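Local coordinates for protein annexin A8 (Homo sapiens, PDB 1W3W) that binds calcium and acidic phospholipids and acts as an anticoagulant that indirectly inhibits the thromboplastin-specific complex of the coagulation cascade, at residues K82-L90 / R272-V281. Sequence-based numbering, arbitrary orientation.
Sequences KFERLIVAL and RDGTLIRNIV
Arg272 NH2 lies at the edge of the Arg85 guanidinium, near that plane and 3.9 Å from Arg85 NH1, bringing like charges together; Gly274 CA and Asp273 CB approach the group obliquely. Gly274 N sits over the centre of one face of the Arg272 guanidinium, 3.4 Å from the plane; the bend at chi2 turns this chain back over the start of the helix. The Asp273 carboxylate stands 80° from the Arg85 plane and may temper the charge of Arg85. Its OD2 takes a salt bridge from Lys82 NZ (2.8 Å), met from above the carboxylate plane, while OD1 is held by Tyr315 OH. The pair illustrates a polar end giving way to an apolar seam. With CG1 anti to the carbonyl carbon (chi1 -73°), Ile277 sends CD1 to Arg85 CB and sets CG2 against Ala89 CB at 3.9 Å. Val281 CG2 touches both Leu86 CD1 (3.6 Å) and Leu90 CD2 (3.9 Å). Running roughly parallel, 27° apart with axes 10.0 Å from each other, the helices join repeats 1 and 4 of the all-helical, four-repeat annexin fold near repeat 4's calcium site. Tyr97 of helix 96-107 packs on Ala89, Ile277 and Val281, while helix 313-323 supplies Tyr315 and Ala318.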
ATOM      1  N   LYS A  82     -19.138   2.861  -0.160  1.00 21.35           N
ATOM      2  CA  LYS A  82     -17.771   3.150   0.242  1.00 20.95           C
ATOM      3  C   LYS A  82     -17.585   2.879   1.728  1.00 19.86           C
ATOM      4  O   LYS A  82     -16.560   2.375   2.129  1.00 19.10           O
ATOM      5  CB  LYS A  82     -17.401   4.593  -0.111  1.00 21.19           C
ATOM      6  CG  LYS A  82     -17.327   4.836  -1.626  1.00 23.06           C
ATOM      7  CD  LYS A  82     -17.151   6.323  -1.946  1.00 26.14           C
ATOM      8  CE  LYS A  82     -17.976   6.787  -3.146  1.00 28.39           C
ATOM      9  NZ  LYS A  82     -17.091   7.343  -4.212  1.00 29.70           N
ATOM     10  N   PHE A  83     -18.605   3.176   2.525  1.00 19.40           N
ATOM     11  CA  PHE A  83     -18.580   2.932   3.951  1.00 19.17           C
ATOM     12  C   PHE A  83     -18.348   1.457   4.231  1.00 18.70           C
ATOM     13  O   PHE A  83     -17.541   1.112   5.060  1.00 18.45           O
ATOM     14  CB  PHE A  83     -19.878   3.400   4.599  1.00 19.27           C
ATOM     15  CG  PHE A  83     -19.907   3.247   6.095  1.00 19.27           C
ATOM     16  CD1 PHE A  83     -18.960   3.870   6.890  1.00 18.32           C
ATOM     17  CD2 PHE A  83     -20.899   2.499   6.709  1.00 17.43           C
ATOM     18  CE1 PHE A  83     -18.999   3.738   8.255  1.00 17.67           C
ATOM     19  CE2 PHE A  83     -20.936   2.371   8.090  1.00 18.01           C
ATOM     20  CZ  PHE A  83     -19.985   2.986   8.859  1.00 17.14           C
ATOM     21  N   GLU A  84     -19.057   0.588   3.532  1.00 18.46           N
ATOM     22  CA  GLU A  84     -18.827  -0.853   3.641  1.00 18.40           C
ATOM     23  C   GLU A  84     -17.405  -1.266   3.243  1.00 17.29           C
ATOM     24  O   GLU A  84     -16.792  -2.104   3.907  1.00 16.56           O
ATOM     25  CB  GLU A  84     -19.832  -1.625   2.783  1.00 19.00           C
ATOM     26  CG  GLU A  84     -19.724  -3.135   2.933  1.00 21.35           C
ATOM     27  CD  GLU A  84     -18.964  -3.826   1.817  1.00 26.56           C
ATOM     28  OE1 GLU A  84     -18.820  -5.056   1.906  1.00 32.51           O
ATOM     29  OE2 GLU A  84     -18.505  -3.168   0.857  1.00 28.55           O
ATOM     30  N   ARG A  85     -16.877  -0.703   2.170  1.00 16.93           N
ATOM     31  CA  ARG A  85     -15.549  -1.104   1.711  1.00 17.40           C
ATOM     32  C   ARG A  85     -14.498  -0.774   2.767  1.00 16.07           C
ATOM     33  O   ARG A  85     -13.590  -1.553   3.000  1.00 15.40           O
ATOM     34  CB  ARG A  85     -15.174  -0.412   0.409  1.00 18.51           C
ATOM     35  CG  ARG A  85     -15.701  -1.095  -0.851  1.00 23.63           C
ATOM     36  CD  ARG A  85     -14.807  -0.850  -2.085  1.00 28.77           C
ATOM     37  NE  ARG A  85     -15.097   0.425  -2.726  1.00 33.10           N
ATOM     38  CZ  ARG A  85     -14.291   1.064  -3.584  1.00 35.06           C
ATOM     39  NH1 ARG A  85     -13.100   0.571  -3.926  1.00 35.90           N
ATOM     40  NH2 ARG A  85     -14.685   2.218  -4.095  1.00 36.17           N
ATOM     41  N   LEU A  86     -14.625   0.399   3.378  1.00 15.04           N
ATOM     42  CA  LEU A  86     -13.687   0.846   4.403  1.00 15.03           C
ATOM     43  C   LEU A  86     -13.771   0.010   5.667  1.00 14.59           C
ATOM     44  O   LEU A  86     -12.745  -0.400   6.213  1.00 14.29           O
ATOM     45  CB  LEU A  86     -13.927   2.316   4.742  1.00 14.81           C
ATOM     46  CG  LEU A  86     -13.098   2.877   5.897  1.00 16.24           C
ATOM     47  CD1 LEU A  86     -11.584   2.865   5.591  1.00 15.50           C
ATOM     48  CD2 LEU A  86     -13.566   4.264   6.190  1.00 16.47           C
ATOM     49  N   ILE A  87     -14.988  -0.219   6.148  1.00 14.59           N
ATOM     50  CA  ILE A  87     -15.186  -0.952   7.391  1.00 15.02           C
ATOM     51  C   ILE A  87     -14.699  -2.384   7.223  1.00 14.93           C
ATOM     52  O   ILE A  87     -14.062  -2.924   8.116  1.00 14.50           O
ATOM     53  CB  ILE A  87     -16.678  -0.905   7.836  1.00 15.02           C
ATOM     54  CG1 ILE A  87     -17.089   0.524   8.214  1.00 15.70           C
ATOM     55  CG2 ILE A  87     -16.938  -1.821   8.994  1.00 16.41           C
ATOM     56  CD1 ILE A  87     -16.406   1.086   9.447  1.00 16.15           C
ATOM     57  N   VAL A  88     -14.968  -2.992   6.069  1.00 14.80           N
ATOM     58  CA  VAL A  88     -14.565  -4.382   5.849  1.00 15.35           C
ATOM     59  C   VAL A  88     -13.048  -4.464   5.740  1.00 14.63           C
ATOM     60  O   VAL A  88     -12.441  -5.407   6.237  1.00 14.71           O
ATOM     61  CB  VAL A  88     -15.234  -4.978   4.577  1.00 16.01           C
ATOM     62  CG1 VAL A  88     -14.546  -6.249   4.142  1.00 18.62           C
ATOM     63  CG2 VAL A  88     -16.703  -5.257   4.853  1.00 17.55           C
ATOM     64  N   ALA A  89     -12.438  -3.465   5.098  1.00 13.82           N
ATOM     65  CA  ALA A  89     -10.985  -3.370   5.006  1.00 13.88           C
ATOM     66  C   ALA A  89     -10.328  -3.367   6.396  1.00 13.57           C
ATOM     67  O   ALA A  89      -9.324  -4.030   6.604  1.00 14.26           O
ATOM     68  CB  ALA A  89     -10.567  -2.128   4.226  1.00 13.80           C
ATOM     69  N   LEU A  90     -10.932  -2.669   7.348  1.00 13.27           N
ATOM     70  CA  LEU A  90     -10.419  -2.602   8.720  1.00 13.75           C
ATOM     71  C   LEU A  90     -10.417  -3.939   9.422  1.00 12.90           C
ATOM     72  O   LEU A  90      -9.649  -4.154  10.343  1.00 12.67           O
ATOM     73  CB  LEU A  90     -11.255  -1.600   9.548  1.00 13.87           C
ATOM     74  CG  LEU A  90     -11.035  -0.142   9.185  1.00 14.90           C
ATOM     75  CD1 LEU A  90     -12.063   0.749   9.891  1.00 16.28           C
ATOM     76  CD2 LEU A  90      -9.620   0.293   9.540  1.00 16.28           C
ATOM     77  N   ARG A 272     -10.065   8.428  -6.210  1.00 25.42           N
ATOM     78  CA  ARG A 272      -9.728   7.009  -6.263  1.00 24.84           C
ATOM     79  C   ARG A 272      -9.856   6.421  -4.864  1.00 22.84           C
ATOM     80  O   ARG A 272      -8.873   6.339  -4.117  1.00 21.36           O
ATOM     81  CB  ARG A 272      -8.332   6.752  -6.837  1.00 25.48           C
ATOM     82  CG  ARG A 272      -8.023   5.226  -6.998  1.00 30.42           C
ATOM     83  CD  ARG A 272      -9.153   4.393  -7.674  1.00 35.19           C
ATOM     84  NE  ARG A 272      -9.254   2.987  -7.260  1.00 37.33           N
ATOM     85  CZ  ARG A 272     -10.408   2.343  -6.989  1.00 40.98           C
ATOM     86  NH1 ARG A 272     -11.582   2.975  -7.017  1.00 40.94           N
ATOM     87  NH2 ARG A 272     -10.387   1.047  -6.656  1.00 42.74           N
ATOM     88  N   ASP A 273     -11.083   6.012  -4.529  1.00 20.88           N
ATOM     89  CA  ASP A 273     -11.419   5.615  -3.180  1.00 19.55           C
ATOM     90  C   ASP A 273     -10.696   4.344  -2.761  1.00 18.50           C
ATOM     91  O   ASP A 273     -10.334   4.217  -1.618  1.00 17.17           O
ATOM     92  CB  ASP A 273     -12.930   5.438  -3.024  1.00 19.26           C
ATOM     93  CG  ASP A 273     -13.660   6.734  -3.149  1.00 19.16           C
ATOM     94  OD1 ASP A 273     -13.540   7.603  -2.254  1.00 18.34           O
ATOM     95  OD2 ASP A 273     -14.356   6.983  -4.142  1.00 21.43           O
ATOM     96  N   GLY A 274     -10.504   3.410  -3.689  1.00 17.97           N
ATOM     97  CA  GLY A 274      -9.759   2.185  -3.404  1.00 17.37           C
ATOM     98  C   GLY A 274      -8.370   2.482  -2.863  1.00 17.24           C
ATOM     99  O   GLY A 274      -7.935   1.884  -1.875  1.00 17.04           O
ATOM    100  N   THR A 275      -7.694   3.433  -3.496  1.00 16.22           N
ATOM    101  CA  THR A 275      -6.351   3.848  -3.112  1.00 16.08           C
ATOM    102  C   THR A 275      -6.307   4.612  -1.798  1.00 15.41           C
ATOM    103  O   THR A 275      -5.393   4.421  -0.988  1.00 14.67           O
ATOM    104  CB  THR A 275      -5.760   4.708  -4.243  1.00 16.27           C
ATOM    105  OG1 THR A 275      -5.621   3.888  -5.397  1.00 18.22           O
ATOM    106  CG2 THR A 275      -4.343   5.148  -3.943  1.00 16.37           C
ATOM    107  N   LEU A 276      -7.285   5.483  -1.595  1.00 14.35           N
ATOM    108  CA  LEU A 276      -7.444   6.192  -0.330  1.00 14.52           C
ATOM    109  C   LEU A 276      -7.652   5.216   0.836  1.00 13.35           C
ATOM    110  O   LEU A 276      -6.966   5.279   1.848  1.00 12.43           O
ATOM    111  CB  LEU A 276      -8.632   7.153  -0.450  1.00 15.05           C
ATOM    112  CG  LEU A 276      -8.972   8.106   0.692  1.00 17.42           C
ATOM    113  CD1 LEU A 276      -7.822   9.039   1.029  1.00 19.58           C
ATOM    114  CD2 LEU A 276     -10.195   8.911   0.275  1.00 19.06           C
ATOM    115  N   ILE A 277      -8.596   4.300   0.680  1.00 13.08           N
ATOM    116  CA  ILE A 277      -8.903   3.321   1.710  1.00 12.88           C
ATOM    117  C   ILE A 277      -7.688   2.466   2.037  1.00 13.07           C
ATOM    118  O   ILE A 277      -7.305   2.340   3.197  1.00 12.66           O
ATOM    119  CB  ILE A 277     -10.096   2.445   1.268  1.00 13.53           C
ATOM    120  CG1 ILE A 277     -11.402   3.267   1.345  1.00 14.38           C
ATOM    121  CG2 ILE A 277     -10.161   1.162   2.097  1.00 13.56           C
ATOM    122  CD1 ILE A 277     -12.586   2.651   0.623  1.00 15.30           C
ATOM    123  N   ARG A 278      -7.072   1.888   1.012  1.00 13.10           N
ATOM    124  CA  ARG A 278      -5.995   0.924   1.201  1.00 13.04           C
ATOM    125  C   ARG A 278      -4.794   1.519   1.914  1.00 12.86           C
ATOM    126  O   ARG A 278      -4.216   0.901   2.809  1.00 12.83           O
ATOM    127  CB  ARG A 278      -5.564   0.344  -0.152  1.00 13.31           C
ATOM    128  CG  ARG A 278      -4.519  -0.759  -0.063  1.00 13.88           C
ATOM    129  CD  ARG A 278      -4.163  -1.377  -1.421  1.00 14.37           C
ATOM    130  NE  ARG A 278      -3.795  -0.334  -2.368  1.00 13.45           N
ATOM    131  CZ  ARG A 278      -4.561   0.131  -3.357  1.00 14.39           C
ATOM    132  NH1 ARG A 278      -5.765  -0.341  -3.588  1.00 16.06           N
ATOM    133  NH2 ARG A 278      -4.112   1.107  -4.116  1.00 15.31           N
ATOM    134  N   ASN A 279      -4.419   2.726   1.528  1.00 12.93           N
ATOM    135  CA  ASN A 279      -3.260   3.361   2.122  1.00 13.21           C
ATOM    136  C   ASN A 279      -3.492   3.845   3.537  1.00 13.71           C
ATOM    137  O   ASN A 279      -2.610   3.695   4.385  1.00 13.79           O
ATOM    138  CB  ASN A 279      -2.738   4.449   1.191  1.00 13.60           C
ATOM    139  CG  ASN A 279      -2.053   3.857  -0.005  1.00 13.62           C
ATOM    140  OD1 ASN A 279      -2.630   3.742  -1.093  1.00 16.87           O
ATOM    141  ND2 ASN A 279      -0.843   3.404   0.202  1.00 13.14           N
ATOM    142  N   ILE A 280      -4.679   4.388   3.818  1.00 13.95           N
ATOM    143  CA  ILE A 280      -4.998   4.806   5.179  1.00 14.69           C
ATOM    144  C   ILE A 280      -5.104   3.585   6.092  1.00 14.09           C
ATOM    145  O   ILE A 280      -4.545   3.576   7.182  1.00 14.31           O
ATOM    146  CB  ILE A 280      -6.283   5.678   5.223  1.00 14.96           C
ATOM    147  CG1 ILE A 280      -5.935   7.078   4.698  1.00 17.37           C
ATOM    148  CG2 ILE A 280      -6.840   5.763   6.645  1.00 15.30           C
ATOM    149  CD1 ILE A 280      -7.056   8.048   4.710  1.00 20.50           C
ATOM    150  N   VAL A 281      -5.803   2.555   5.634  1.00 13.01           N
ATOM    151  CA  VAL A 281      -6.012   1.379   6.448  1.00 12.91           C
ATOM    152  C   VAL A 281      -4.704   0.636   6.716  1.00 12.52           C
ATOM    153  O   VAL A 281      -4.420   0.307   7.860  1.00 12.71           O
ATOM    154  CB  VAL A 281      -7.053   0.442   5.825  1.00 12.85           C
ATOM    155  CG1 VAL A 281      -7.054  -0.914   6.533  1.00 12.82           C
ATOM    156  CG2 VAL A 281      -8.446   1.085   5.901  1.00 13.04           C
TER